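Local structure of esterase (Thermotoga maritima, 3DOH) at residues Gln36-Pro40 with Asp41-Val45; Ala246-Lys249 with Ile250-Lys253; Tyr258-Glu262 with Asn263-Ile267; Glu304-Asp308 with Ile309-Val313; Pro320-Pro323 with Val324-Arg328. The protein probably hydrolyses carboxylic esters, as a thermostable alpha/beta-hydrolase that carries an immunoglobulin-like domain ahead of its hydrolase domain. All blocks are in the same frame, centred on the assembly; numbering follows the deposited sequence.

Interaction 1. Residues Gln36-Pro40 with Asp41-Val45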
loop_
_atom_site.group_PDB
_atom_site.type_symbol
_atom_site.label_atom_id
_atom_site.label_comp_id
_atom_site.label_asym_id
_atom_site.label_seq_id
_atom_site.Cartn_x
_atom_site.Cartn_y
_atom_site.Cartn_z
ATOM N N GLN A 36 30.386 -15.353 3.309
ATOM C CA GLN A 36 30.290 -14.579 2.092
ATOM C C GLN A 36 29.226 -15.231 1.216
ATOM O O GLN A 36 28.412 -14.547 0.613
ATOM C CB GLN A 36 31.683 -14.529 1.444
ATOM C CG GLN A 36 31.777 -14.286 -0.076
ATOM C CD GLN A 36 33.003 -15.004 -0.692
ATOM O OE1 GLN A 36 34.139 -14.888 -0.187
ATOM N NE2 GLN A 36 32.768 -15.772 -1.771
ATOM N N LYS A 37 29.200 -16.565 1.209
ATOM C CA LYS A 37 28.253 -17.340 0.379
ATOM C C LYS A 37 26.887 -17.721 1.023
ATOM O O LYS A 37 26.030 -18.314 0.360
ATOM C CB LYS A 37 28.958 -18.579 -0.230
ATOM C CG LYS A 37 29.361 -18.414 -1.725
ATOM C CD LYS A 37 29.533 -19.766 -2.448
ATOM C CE LYS A 37 29.035 -19.756 -3.929
ATOM N NZ LYS A 37 30.094 -19.517 -4.989
ATOM N N LEU A 38 26.684 -17.369 2.300
ATOM C CA LEU A 38 25.442 -17.653 3.028
ATOM C C LEU A 38 24.381 -16.590 2.741
ATOM O O LEU A 38 24.710 -15.455 2.377
ATOM C CB LEU A 38 25.720 -17.731 4.531
ATOM C CG LEU A 38 26.078 -19.052 5.225
ATOM C CD1 LEU A 38 26.637 -20.172 4.299
ATOM C CD2 LEU A 38 27.041 -18.758 6.360
ATOM N N SER A 39 23.115 -16.944 2.910
ATOM C CA SER A 39 22.034 -16.006 2.681
ATOM C C SER A 39 20.840 -16.440 3.543
ATOM O O SER A 39 20.657 -17.620 3.756
ATOM C CB SER A 39 21.702 -15.982 1.174
ATOM O OG SER A 39 20.385 -15.525 0.908
ATOM N N PRO A 40 20.046 -15.489 4.069
ATOM C CA PRO A 40 18.900 -15.787 4.966
ATOM C C PRO A 40 17.939 -16.874 4.500
ATOM O O PRO A 40 17.417 -17.629 5.308
ATOM C CB PRO A 40 18.178 -14.432 5.063
ATOM C CG PRO A 40 19.304 -13.451 4.952
ATOM C CD PRO A 40 20.211 -14.033 3.887
ATOM N N ASP A 41 17.719 -16.978 3.205
ATOM C CA ASP A 41 16.766 -17.966 2.693
ATOM C C ASP A 41 17.283 -19.406 2.662
ATOM O O ASP A 41 16.645 -20.284 2.072
ATOM C CB ASP A 41 16.234 -17.544 1.311
ATOM C CG ASP A 41 17.330 -17.478 0.228
ATOM O OD1 ASP A 41 16.927 -17.284 -0.930
ATOM O OD2 ASP A 41 18.561 -17.637 0.496
ATOM N N GLN A 42 18.439 -19.651 3.269
ATOM C CA GLN A 42 18.983 -21.008 3.328
ATOM C C GLN A 42 18.656 -21.643 4.691
ATOM O O GLN A 42 18.979 -22.797 4.954
ATOM C CB GLN A 42 20.485 -21.019 3.110
ATOM C CG GLN A 42 21.003 -20.408 1.802
ATOM C CD GLN A 42 22.524 -20.381 1.781
ATOM O OE1 GLN A 42 23.150 -19.884 2.717
ATOM N NE2 GLN A 42 23.126 -20.944 0.741
ATOM N N PHE A 43 18.002 -20.881 5.553
ATOM C CA PHE A 43 17.761 -21.349 6.891
ATOM C C PHE A 43 16.338 -21.048 7.305
ATOM O O PHE A 43 15.648 -20.284 6.649
ATOM C CB PHE A 43 18.714 -20.626 7.817
ATOM C CG PHE A 43 20.159 -20.898 7.543
ATOM C CD1 PHE A 43 20.836 -21.878 8.257
ATOM C CD2 PHE A 43 20.853 -20.148 6.602
ATOM C CE1 PHE A 43 22.183 -22.123 8.037
ATOM C CE2 PHE A 43 22.200 -20.385 6.363
ATOM C CZ PHE A 43 22.865 -21.372 7.085
ATOM N N SER A 44 15.919 -21.628 8.407
ATOM C CA SER A 44 14.618 -21.342 8.953
ATOM C C SER A 44 14.727 -21.273 10.464
ATOM O O SER A 44 15.501 -22.035 11.072
ATOM C CB SER A 44 13.693 -22.464 8.599
ATOM O OG SER A 44 12.412 -22.174 9.074
ATOM N N VAL A 45 13.980 -20.383 11.101
ATOM C CA VAL A 45 13.990 -20.367 12.556
ATOM C C VAL A 45 12.552 -20.285 13.084
ATOM O O VAL A 45 11.770 -19.509 12.572
ATOM C CB VAL A 45 14.872 -19.210 13.071
ATOM C CG1 VAL A 45 14.785 -19.072 14.580
ATOM C CG2 VAL A 45 16.327 -19.419 12.675
HETATM O O HOH W 1 17.674 -14.384 1.422
#
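The side chain of Gln42 reaches back under the preceding turn and lays its amide against Leu38 and Ser39. With CG beside the backbone N (chi1 -57°) and the chain extended beyond it, OE1 arrives 2.9 Å from Ser39 N and accepts a hydrogen bond, the donor standing well above the amide carbonyl plane. The same oxygen lies 3.8 Å from Leu38 CB, the two side chains crossing at about a right angle. In return Gln42 N donates to Ser39 O at 3.0 Å, so Ser39 and Gln42 are joined twice. Ser39 OG bonds to Asp41 OD2 at 2.8 Å, above the carboxylate plane, and also accepts from a water. An alanine in place of Gln42 would probably leave Ser39 N without its side-chain acceptor and uncover one side of Leu38. Deeper in, Phe43 turns its ring edge to Ser39 O, which lies in the ring plane 3.8 Å from CD2. Leu38 and Phe43 are buried inside the Ig-like domain, where both pack on strands 53-64 and 80-85. Asp41 faces a second subunit, whose Lys46 NZ hydrogen-bonds to Asp41 O, while strand 43-48 runs on between strands 53-64 and 110-114.

Interaction 2. Residues Ala246-Lys249 with Ile250-Lys253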
loop_
_atom_site.group_PDB
_atom_site.type_symbol
_atom_site.label_atom_id
_atom_site.label_comp_id
_atom_site.label_asym_id
_atom_site.label_seq_id
_atom_site.Cartn_x
_atom_site.Cartn_y
_atom_site.Cartn_z
ATOM N N ALA A 246 15.713 -6.319 53.565
ATOM C CA ALA A 246 16.700 -7.277 53.243
ATOM C C ALA A 246 17.726 -6.613 52.276
ATOM O O ALA A 246 18.910 -6.549 52.621
ATOM C CB ALA A 246 16.040 -8.508 52.682
ATOM N N VAL A 247 17.289 -6.061 51.124
ATOM C CA VAL A 247 18.193 -5.367 50.161
ATOM C C VAL A 247 19.252 -4.476 50.836
ATOM O O VAL A 247 20.430 -4.485 50.479
ATOM C CB VAL A 247 17.393 -4.517 49.146
ATOM C CG1 VAL A 247 18.312 -3.689 48.248
ATOM C CG2 VAL A 247 16.475 -5.395 48.333
ATOM N N ILE A 248 18.845 -3.711 51.835
ATOM C CA ILE A 248 19.839 -2.915 52.547
ATOM C C ILE A 248 20.977 -3.759 53.140
ATOM O O ILE A 248 22.159 -3.480 52.923
ATOM C CB ILE A 248 19.199 -2.053 53.615
ATOM C CG1 ILE A 248 18.183 -1.130 52.957
ATOM C CG2 ILE A 248 20.263 -1.272 54.344
ATOM C CD1 ILE A 248 18.799 -0.154 51.957
ATOM N N LYS A 249 20.600 -4.806 53.862
ATOM C CA LYS A 249 21.566 -5.696 54.498
ATOM C C LYS A 249 22.491 -6.242 53.450
ATOM O O LYS A 249 23.663 -6.421 53.682
ATOM C CB LYS A 249 20.848 -6.833 55.228
ATOM C CG LYS A 249 20.108 -6.382 56.467
ATOM C CD LYS A 249 19.166 -7.455 56.944
ATOM C CE LYS A 249 18.329 -6.931 58.116
ATOM N NZ LYS A 249 17.291 -7.928 58.595
ATOM N N ILE A 250 21.966 -6.464 52.258
ATOM C CA ILE A 250 22.809 -6.995 51.203
ATOM C C ILE A 250 23.742 -5.951 50.564
ATOM O O ILE A 250 24.882 -6.292 50.201
ATOM C CB ILE A 250 22.036 -7.981 50.269
ATOM C CG1 ILE A 250 22.408 -7.880 48.820
ATOM C CG2 ILE A 250 20.498 -7.832 50.381
ATOM C CD1 ILE A 250 21.344 -8.643 48.070
ATOM N N ILE A 251 23.313 -4.684 50.505
ATOM C CA ILE A 251 24.241 -3.593 50.155
ATOM C C ILE A 251 25.447 -3.628 51.105
ATOM O O ILE A 251 26.606 -3.508 50.679
ATOM C CB ILE A 251 23.531 -2.197 50.097
ATOM C CG1 ILE A 251 22.719 -2.085 48.796
ATOM C CG2 ILE A 251 24.526 -1.037 50.159
ATOM C CD1 ILE A 251 21.575 -1.100 48.863
ATOM N N ARG A 252 25.166 -3.853 52.390
ATOM C CA ARG A 252 26.231 -3.886 53.420
ATOM C C ARG A 252 27.121 -5.087 53.291
ATOM O O ARG A 252 28.311 -4.964 53.526
ATOM C CB ARG A 252 25.684 -3.783 54.834
ATOM C CG ARG A 252 24.767 -2.604 54.977
ATOM C CD ARG A 252 24.521 -2.235 56.444
ATOM N NE ARG A 252 24.099 -0.835 56.538
ATOM C CZ ARG A 252 22.945 -0.432 57.069
ATOM N NH1 ARG A 252 22.095 -1.339 57.593
ATOM N NH2 ARG A 252 22.649 0.875 57.088
ATOM N N LYS A 253 26.566 -6.230 52.900
ATOM C CA LYS A 253 27.395 -7.406 52.663
ATOM C C LYS A 253 28.394 -7.025 51.564
ATOM O O LYS A 253 29.614 -7.224 51.693
ATOM C CB LYS A 253 26.564 -8.637 52.266
ATOM C CG LYS A 253 27.439 -9.847 51.997
ATOM C CD LYS A 253 26.781 -11.142 51.373
ATOM C CE LYS A 253 25.787 -11.854 52.295
ATOM N NZ LYS A 253 26.332 -12.179 53.646
#
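The guanidinium of Arg252 carries Ile248 CG2 over one face, offset toward the rim, with 3.7 Å between that methyl and NH1. One turn of helix separates the pair. CG of Arg252 stands beside its backbone N (chi1 -52°), and the chain runs extended from there to NE, which carries the planar group back along the helix to the methyl. On another side of the helix, Ile251 sets CD1 4.2 Å from Val247 CG1 and 4.3 Å from Ile248 CD1. Beneath these side chains run regular i to i+4 backbone bonds, among them Ile251 N to Val247 O at 2.9 Å and Arg252 N to Ile248 O at 3.1 Å. Val247, Ile250 and Ile251 pack on strand 215-219, and Lys249 extends to a salt bridge with Asp151. The helix is thus amphipathic: its aliphatic side is pressed to the central sheet of the hydrolase domain, while the exposed Arg252 meets Ile248 through the flat, poorly hydrated face of its guanidinium, a contact that takes up none of the in-plane N-H groups.

Interaction 3. Residues Tyr258-Glu262 with Asn263-Ile267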
loop_
_atom_site.group_PDB
_atom_site.type_symbol
_atom_site.label_atom_id
_atom_site.label_comp_id
_atom_site.label_asym_id
_atom_site.label_seq_id
_atom_site.Cartn_x
_atom_site.Cartn_y
_atom_site.Cartn_z
ATOM N N TYR A 258 33.505 -6.225 48.926
ATOM C CA TYR A 258 33.966 -5.666 47.634
ATOM C C TYR A 258 34.510 -4.257 47.714
ATOM O O TYR A 258 34.221 -3.508 48.656
ATOM C CB TYR A 258 32.849 -5.719 46.580
ATOM C CG TYR A 258 32.462 -7.106 46.089
ATOM C CD1 TYR A 258 33.291 -7.828 45.194
ATOM C CD2 TYR A 258 31.258 -7.697 46.495
ATOM C CE1 TYR A 258 32.925 -9.117 44.729
ATOM C CE2 TYR A 258 30.888 -8.990 46.042
ATOM C CZ TYR A 258 31.734 -9.676 45.172
ATOM O OH TYR A 258 31.363 -10.904 44.746
ATOM N N ASN A 259 35.298 -3.900 46.695
ATOM C CA ASN A 259 35.885 -2.553 46.615
ATOM C C ASN A 259 34.878 -1.563 45.990
ATOM O O ASN A 259 35.033 -1.069 44.865
ATOM C CB ASN A 259 37.264 -2.575 45.927
ATOM C CG ASN A 259 37.215 -3.130 44.504
ATOM O OD1 ASN A 259 36.449 -4.059 44.204
ATOM N ND2 ASN A 259 38.055 -2.565 43.611
ATOM N N ILE A 260 33.809 -1.333 46.746
ATOM C CA ILE A 260 32.706 -0.500 46.336
ATOM C C ILE A 260 32.913 0.795 47.090
ATOM O O ILE A 260 33.506 0.786 48.184
ATOM C CB ILE A 260 31.352 -1.195 46.638
ATOM C CG1 ILE A 260 31.172 -2.412 45.677
ATOM C CG2 ILE A 260 30.188 -0.213 46.611
ATOM C CD1 ILE A 260 30.004 -3.359 46.011
ATOM N N ASP A 261 32.499 1.906 46.474
ATOM C CA ASP A 261 32.698 3.243 47.023
ATOM C C ASP A 261 31.479 3.655 47.835
ATOM O O ASP A 261 30.432 3.938 47.261
ATOM C CB ASP A 261 32.979 4.226 45.875
ATOM C CG ASP A 261 33.196 5.648 46.356
ATOM O OD1 ASP A 261 32.749 5.957 47.483
ATOM O OD2 ASP A 261 33.826 6.448 45.618
ATOM N N GLU A 262 31.605 3.664 49.165
ATOM C CA GLU A 262 30.490 4.074 50.048
ATOM C C GLU A 262 29.863 5.398 49.586
ATOM O O GLU A 262 28.721 5.688 49.913
ATOM C CB GLU A 262 30.905 4.252 51.539
ATOM C CG GLU A 262 32.149 3.494 52.029
ATOM C CD GLU A 262 33.490 4.080 51.522
ATOM O OE1 GLU A 262 34.178 3.416 50.686
ATOM O OE2 GLU A 262 33.846 5.213 51.965
ATOM N N ASN A 263 30.633 6.220 48.882
ATOM C CA ASN A 263 30.149 7.535 48.441
ATOM C C ASN A 263 29.361 7.600 47.126
ATOM O O ASN A 263 28.899 8.663 46.743
ATOM C CB ASN A 263 31.303 8.525 48.384
ATOM C CG ASN A 263 32.016 8.656 49.725
ATOM O OD1 ASN A 263 33.234 8.791 49.760
ATOM N ND2 ASN A 263 31.254 8.616 50.838
ATOM N N ARG A 264 29.223 6.462 46.456
ATOM C CA ARG A 264 28.546 6.413 45.167
ATOM C C ARG A 264 27.707 5.148 45.040
ATOM O O ARG A 264 27.856 4.387 44.084
ATOM C CB ARG A 264 29.562 6.487 44.025
ATOM C CG ARG A 264 30.554 7.633 44.150
ATOM C CD ARG A 264 30.828 8.275 42.800
ATOM N NE ARG A 264 32.084 7.812 42.219
ATOM C CZ ARG A 264 32.283 7.627 40.918
ATOM N NH1 ARG A 264 31.304 7.866 40.056
ATOM N NH2 ARG A 264 33.459 7.203 40.478
ATOM N N ILE A 265 26.825 4.928 46.009
ATOM C CA ILE A 265 25.810 3.892 45.887
ATOM C C ILE A 265 24.546 4.585 45.366
ATOM O O ILE A 265 23.881 5.339 46.094
ATOM C CB ILE A 265 25.554 3.121 47.229
ATOM C CG1 ILE A 265 26.809 2.346 47.630
ATOM C CG2 ILE A 265 24.387 2.117 47.087
ATOM C CD1 ILE A 265 26.788 1.953 49.092
ATOM N N TYR A 266 24.259 4.363 44.097
ATOM C CA TYR A 266 23.152 4.991 43.423
ATOM C C TYR A 266 22.009 4.011 43.469
ATOM O O TYR A 266 22.193 2.833 43.732
ATOM C CB TYR A 266 23.548 5.238 42.002
ATOM C CG TYR A 266 24.842 6.047 41.831
ATOM C CD1 TYR A 266 25.015 7.265 42.471
ATOM C CD2 TYR A 266 25.866 5.624 40.967
ATOM C CE1 TYR A 266 26.169 8.015 42.296
ATOM C CE2 TYR A 266 27.024 6.382 40.784
ATOM C CZ TYR A 266 27.162 7.573 41.457
ATOM O OH TYR A 266 28.299 8.373 41.307
ATOM N N ILE A 267 20.805 4.486 43.237
ATOM C CA ILE A 267 19.650 3.595 43.281
ATOM C C ILE A 267 18.523 4.048 42.348
ATOM O O ILE A 267 18.177 5.227 42.330
ATOM C CB ILE A 267 19.104 3.437 44.725
ATOM C CG1 ILE A 267 17.965 2.409 44.767
ATOM C CG2 ILE A 267 18.700 4.798 45.314
ATOM C CD1 ILE A 267 17.804 1.767 46.136
#
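Asp261 holds its carboxylate opposite the backbone N (chi1 180°), which swings CG forward over the turn toward Asn263 and Arg264. OD1 accepts from Asn263 N at 2.6 Å, although the position of that nitrogen is less sure. The Asp261 carboxylate and the Asn263 amide do not stack, their planes being 67° apart. The turn itself is type I, from Asp261 to Arg264, closed by Arg264 N donating to Asp261 O at 2.9 Å in a nearly straight bond (169°). Arg264 bends at chi2 and chi3, leaving NE 4.1 Å from Asp261 OD2, beyond salt-bridge range; its NH1 instead donates to Tyr266 OH at 3.3 Å, close to the guanidinium plane. Below the turn, Ile260 CG2 lies 4.4 Å from Ile265 CG1, and both isoleucines pack on helix 242-257. Glu262 OE1 forms a salt bridge with Lys173. The connection into strand 264-270 therefore has an apolar side facing the helix and a polar side held by the Arg264 N to Asp261 O bond, to which the carboxylate may add if the place of Asn263 N holds.

Interaction 4. Residues Glu304-Asp308 with Ile309-Val313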
loop_
_atom_site.group_PDB
_atom_site.type_symbol
_atom_site.label_atom_id
_atom_site.label_comp_id
_atom_site.label_asym_id
_atom_site.label_seq_id
_atom_site.Cartn_x
_atom_site.Cartn_y
_atom_site.Cartn_z
ATOM N N GLU A 304 12.321 16.137 53.511
ATOM C CA GLU A 304 13.302 16.970 54.166
ATOM C C GLU A 304 14.598 16.192 54.417
ATOM O O GLU A 304 15.676 16.758 54.349
ATOM C CB GLU A 304 12.703 17.540 55.468
ATOM C CG GLU A 304 13.500 18.706 56.069
ATOM C CD GLU A 304 13.418 20.004 55.252
ATOM O OE1 GLU A 304 12.293 20.477 55.011
ATOM O OE2 GLU A 304 14.478 20.550 54.869
ATOM N N ARG A 305 14.491 14.896 54.689
ATOM C CA ARG A 305 15.666 14.055 54.916
ATOM C C ARG A 305 16.472 13.859 53.638
ATOM O O ARG A 305 17.655 13.522 53.701
ATOM C CB ARG A 305 15.245 12.672 55.380
ATOM C CG ARG A 305 13.905 12.642 56.023
ATOM C CD ARG A 305 13.548 11.245 56.381
ATOM N NE ARG A 305 12.726 11.212 57.579
ATOM C CZ ARG A 305 12.399 10.098 58.219
ATOM N NH1 ARG A 305 12.808 8.919 57.777
ATOM N NH2 ARG A 305 11.650 10.166 59.300
ATOM N N ILE A 306 15.812 14.022 52.489
ATOM C CA ILE A 306 16.437 13.732 51.199
ATOM C C ILE A 306 16.811 15.032 50.499
ATOM O O ILE A 306 17.299 15.023 49.363
ATOM C CB ILE A 306 15.586 12.776 50.268
ATOM C CG1 ILE A 306 14.166 13.276 50.078
ATOM C CG2 ILE A 306 15.527 11.368 50.814
ATOM C CD1 ILE A 306 13.506 12.777 48.792
ATOM N N LYS A 307 16.609 16.141 51.211
ATOM C CA LYS A 307 16.892 17.463 50.687
ATOM C C LYS A 307 18.230 17.521 49.895
ATOM O O LYS A 307 18.325 18.194 48.882
ATOM C CB LYS A 307 16.842 18.498 51.826
ATOM C CG LYS A 307 17.390 19.908 51.452
ATOM C CD LYS A 307 16.830 21.042 52.308
ATOM C CE LYS A 307 17.252 20.960 53.784
ATOM N NZ LYS A 307 18.738 20.987 54.042
ATOM N N ASP A 308 19.249 16.798 50.343
ATOM C CA ASP A 308 20.583 16.894 49.745
ATOM C C ASP A 308 20.944 15.794 48.779
ATOM O O ASP A 308 22.034 15.852 48.218
ATOM C CB ASP A 308 21.681 16.898 50.811
ATOM C CG ASP A 308 21.690 18.147 51.643
ATOM O OD1 ASP A 308 22.469 18.154 52.634
ATOM O OD2 ASP A 308 20.935 19.112 51.326
ATOM N N ILE A 309 20.072 14.807 48.590
ATOM C CA ILE A 309 20.312 13.756 47.602
ATOM C C ILE A 309 19.909 14.174 46.174
ATOM O O ILE A 309 18.750 14.510 45.930
ATOM C CB ILE A 309 19.612 12.460 48.019
ATOM C CG1 ILE A 309 20.014 12.121 49.460
ATOM C CG2 ILE A 309 19.972 11.321 47.069
ATOM C CD1 ILE A 309 19.290 10.927 50.051
ATOM N N PRO A 310 20.867 14.211 45.227
ATOM C CA PRO A 310 20.457 14.450 43.809
ATOM C C PRO A 310 19.470 13.389 43.293
ATOM O O PRO A 310 19.716 12.190 43.416
ATOM C CB PRO A 310 21.785 14.398 43.022
ATOM C CG PRO A 310 22.883 14.698 44.077
ATOM C CD PRO A 310 22.334 14.097 45.380
ATOM N N ILE A 311 18.347 13.837 42.732
ATOM C CA ILE A 311 17.274 12.929 42.367
ATOM C C ILE A 311 16.739 13.348 41.015
ATOM O O ILE A 311 16.421 14.502 40.815
ATOM C CB ILE A 311 16.106 13.002 43.430
ATOM C CG1 ILE A 311 16.598 12.470 44.789
ATOM C CG2 ILE A 311 14.856 12.254 42.942
ATOM C CD1 ILE A 311 15.610 12.571 45.943
ATOM N N TRP A 312 16.605 12.415 40.078
ATOM C CA TRP A 312 16.006 12.755 38.794
ATOM C C TRP A 312 14.809 11.829 38.615
ATOM O O TRP A 312 14.952 10.629 38.382
ATOM C CB TRP A 312 17.026 12.644 37.669
ATOM C CG TRP A 312 16.550 13.140 36.351
ATOM C CD1 TRP A 312 15.262 13.314 35.962
ATOM C CD2 TRP A 312 17.359 13.476 35.210
ATOM N NE1 TRP A 312 15.209 13.761 34.661
ATOM C CE2 TRP A 312 16.484 13.871 34.179
ATOM C CE3 TRP A 312 18.739 13.490 34.965
ATOM C CZ2 TRP A 312 16.939 14.282 32.918
ATOM C CZ3 TRP A 312 19.200 13.896 33.705
ATOM C CH2 TRP A 312 18.302 14.280 32.702
ATOM N N VAL A 313 13.627 12.408 38.779
ATOM C CA VAL A 313 12.363 11.702 38.672
ATOM C C VAL A 313 11.874 11.624 37.202
ATOM O O VAL A 313 12.065 12.554 36.418
ATOM C CB VAL A 313 11.325 12.452 39.510
ATOM C CG1 VAL A 313 9.994 11.695 39.575
ATOM C CG2 VAL A 313 11.855 12.697 40.902
#
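Ile306 opens the contact by meeting two isoleucines farther along the chain. Its CG2 packs 3.9 Å from Ile309 CD1, and its own CD1 lies 3.5 Å from Ile311 CD1; in both pairs the side chains cross at about a right angle. CG1 sits between the backbone N and the carbonyl carbon (chi1 53°), and this sends the CD1 branch toward Ile311 while CG2 is left for Ile309. The carbonyl of Ile306 then accepts from Ile309 N at 2.9 Å, the donor above the carbonyl plane, closing a type I turn. Lys307 and Asp308 form the corner of that turn, with Lys307 NZ in a long ion pair to the carboxylate of Asp308. The carbonyl oxygen of Asp308 lies 3.4 Å from Pro310 CD and is hydrogen-bonded to Lys340 NZ. Replacing Ile309 by an alanine would probably open a gap against CG2 of Ile306. Around the cluster, Trp278 of helix 272-283 covers Ile306 and Ile311, and Leu334 of helix 325-336 touches Ile306. The turn leads into strand 311-316, one of the parallel strands of the central sheet, flanked by helices as in the alpha/beta-hydrolase fold.

Interaction 5. Residues Pro320-Pro323 with Val324-Arg328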
loop_
_atom_site.group_PDB
_atom_site.type_symbol
_atom_site.label_atom_id
_atom_site.label_comp_id
_atom_site.label_asym_id
_atom_site.label_seq_id
_atom_site.Cartn_x
_atom_site.Cartn_y
_atom_site.Cartn_z
ATOM N N PRO A 320 -1.568 5.184 33.119
ATOM C CA PRO A 320 -2.875 4.778 33.616
ATOM C C PRO A 320 -2.828 3.833 34.830
ATOM O O PRO A 320 -3.882 3.484 35.381
ATOM C CB PRO A 320 -3.461 4.023 32.432
ATOM C CG PRO A 320 -2.289 3.349 31.829
ATOM C CD PRO A 320 -1.104 4.291 32.039
ATOM N N VAL A 321 -1.630 3.401 35.211
ATOM C CA VAL A 321 -1.428 2.487 36.343
ATOM C C VAL A 321 -1.026 3.282 37.611
ATOM O O VAL A 321 -1.623 3.091 38.673
ATOM C CB VAL A 321 -0.298 1.425 36.025
ATOM C CG1 VAL A 321 0.017 0.524 37.244
ATOM C CG2 VAL A 321 -0.647 0.622 34.786
ATOM N N VAL A 322 -0.012 4.151 37.468
ATOM C CA VAL A 322 0.507 4.952 38.546
ATOM C C VAL A 322 0.376 6.428 38.175
ATOM O O VAL A 322 1.166 6.946 37.392
ATOM C CB VAL A 322 1.988 4.636 38.819
ATOM C CG1 VAL A 322 2.570 5.621 39.853
ATOM C CG2 VAL A 322 2.180 3.150 39.283
ATOM N N PRO A 323 -0.634 7.117 38.747
ATOM C CA PRO A 323 -0.979 8.515 38.425
ATOM C C PRO A 323 0.291 9.360 38.436
ATOM O O PRO A 323 1.142 9.167 39.320
ATOM C CB PRO A 323 -1.861 8.946 39.605
ATOM C CG PRO A 323 -2.280 7.712 40.322
ATOM C CD PRO A 323 -1.482 6.542 39.810
ATOM N N VAL A 324 0.450 10.266 37.474
ATOM C CA VAL A 324 1.706 11.032 37.360
ATOM C C VAL A 324 1.825 11.972 38.574
ATOM O O VAL A 324 2.938 12.392 38.972
ATOM C CB VAL A 324 1.769 11.808 36.009
ATOM C CG1 VAL A 324 0.586 12.798 35.878
ATOM C CG2 VAL A 324 3.094 12.534 35.813
ATOM N N GLU A 325 0.666 12.293 39.172
ATOM C CA GLU A 325 0.629 13.179 40.342
ATOM C C GLU A 325 1.533 12.638 41.470
ATOM O O GLU A 325 2.106 13.390 42.235
ATOM C CB GLU A 325 -0.817 13.392 40.794
ATOM C CG GLU A 325 -0.972 14.016 42.170
ATOM C CD GLU A 325 -0.915 15.559 42.141
ATOM O OE1 GLU A 325 -0.101 16.154 41.351
ATOM O OE2 GLU A 325 -1.707 16.173 42.919
ATOM N N ASN A 326 1.658 11.319 41.544
ATOM C CA ASN A 326 2.573 10.685 42.440
ATOM C C ASN A 326 4.020 11.204 42.356
ATOM O O ASN A 326 4.667 11.377 43.381
ATOM C CB ASN A 326 2.530 9.204 42.170
ATOM C CG ASN A 326 1.491 8.491 42.995
ATOM O OD1 ASN A 326 1.792 8.041 44.086
ATOM N ND2 ASN A 326 0.285 8.365 42.486
ATOM N N SER A 327 4.536 11.446 41.154
ATOM C CA SER A 327 5.870 12.055 41.010
ATOM C C SER A 327 5.817 13.564 41.210
ATOM O O SER A 327 6.650 14.124 41.928
ATOM C CB SER A 327 6.471 11.772 39.640
ATOM O OG SER A 327 6.943 10.463 39.611
ATOM N N ARG A 328 4.837 14.210 40.585
ATOM C CA ARG A 328 4.667 15.669 40.724
ATOM C C ARG A 328 4.663 16.153 42.151
ATOM O O ARG A 328 5.290 17.187 42.449
ATOM C CB ARG A 328 3.410 16.195 40.039
ATOM C CG ARG A 328 3.488 16.159 38.573
ATOM C CD ARG A 328 2.168 16.332 38.054
ATOM N NE ARG A 328 2.120 16.211 36.616
ATOM C CZ ARG A 328 1.049 16.496 35.888
ATOM N NH1 ARG A 328 -0.048 16.958 36.478
ATOM N NH2 ARG A 328 1.076 16.313 34.574
#
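Asn326 runs alongside Pro323, the two side chains directed alike, and its ND2 comes 3.4 Å from Pro323 CG. The carbonyl of Pro323 is met by two donors of the same residue: Asn326 N donates to Pro323 O at 3.1 Å from above the carbonyl plane, and ND2 adds a weak bond to that oxygen. Asn326 CB also rests 3.2 Å from Pro323 O. Just behind, Val322 CG1 approaches Asn326 CB at 4.3 Å. Val324 O takes two backbone donors, Ser327 N at 2.9 Å and Arg328 N at 3.1 Å. Over one face of the Arg328 guanidinium lies Val324 CG1, and Arg328 NH2 forms a salt bridge with Glu345. Farther out, Asp319 OD1 accepts from Val321 N and Val322 N, and the side chains of Val321 and Val322 touch His359; Asp319 and His359 belong to a probable Ser-His-Asp triad. Ser72 of a third subunit hydrogen-bonds to Pro320 O. Since proline has no N-H to give, Pro323 contributes its ring and its carbonyl, and this oxygen, held by one hydrogen bond and one weak one from Asn326, ties the loop behind the probable triad aspartate to helix 325-336.

In the fold
Interaction 1 stands apart in the Ig-like domain, its centre about 47 to 54 Å from those of the other four, which share the hydrolase domain. Interactions 2 and 3 meet directly where helix 242-257 packs against strand 264-270: Ile251 CG2 packs 3.9 Å from Ile265 CD1. Interactions 4 and 5 touch likewise, with Val313 CG1 3.3 Å from Ser327 OG, joining strand 311-316 to helix 325-336. The two pairs are linked through the central sheet, interactions 3 and 4 lying about 7 Å apart at their nearest atoms. Interaction 5 adjoins the probable triad of Ser271, Asp319 and His359, and strand 264-270, entered through interaction 3, leads to the likely nucleophile elbow at Ser271.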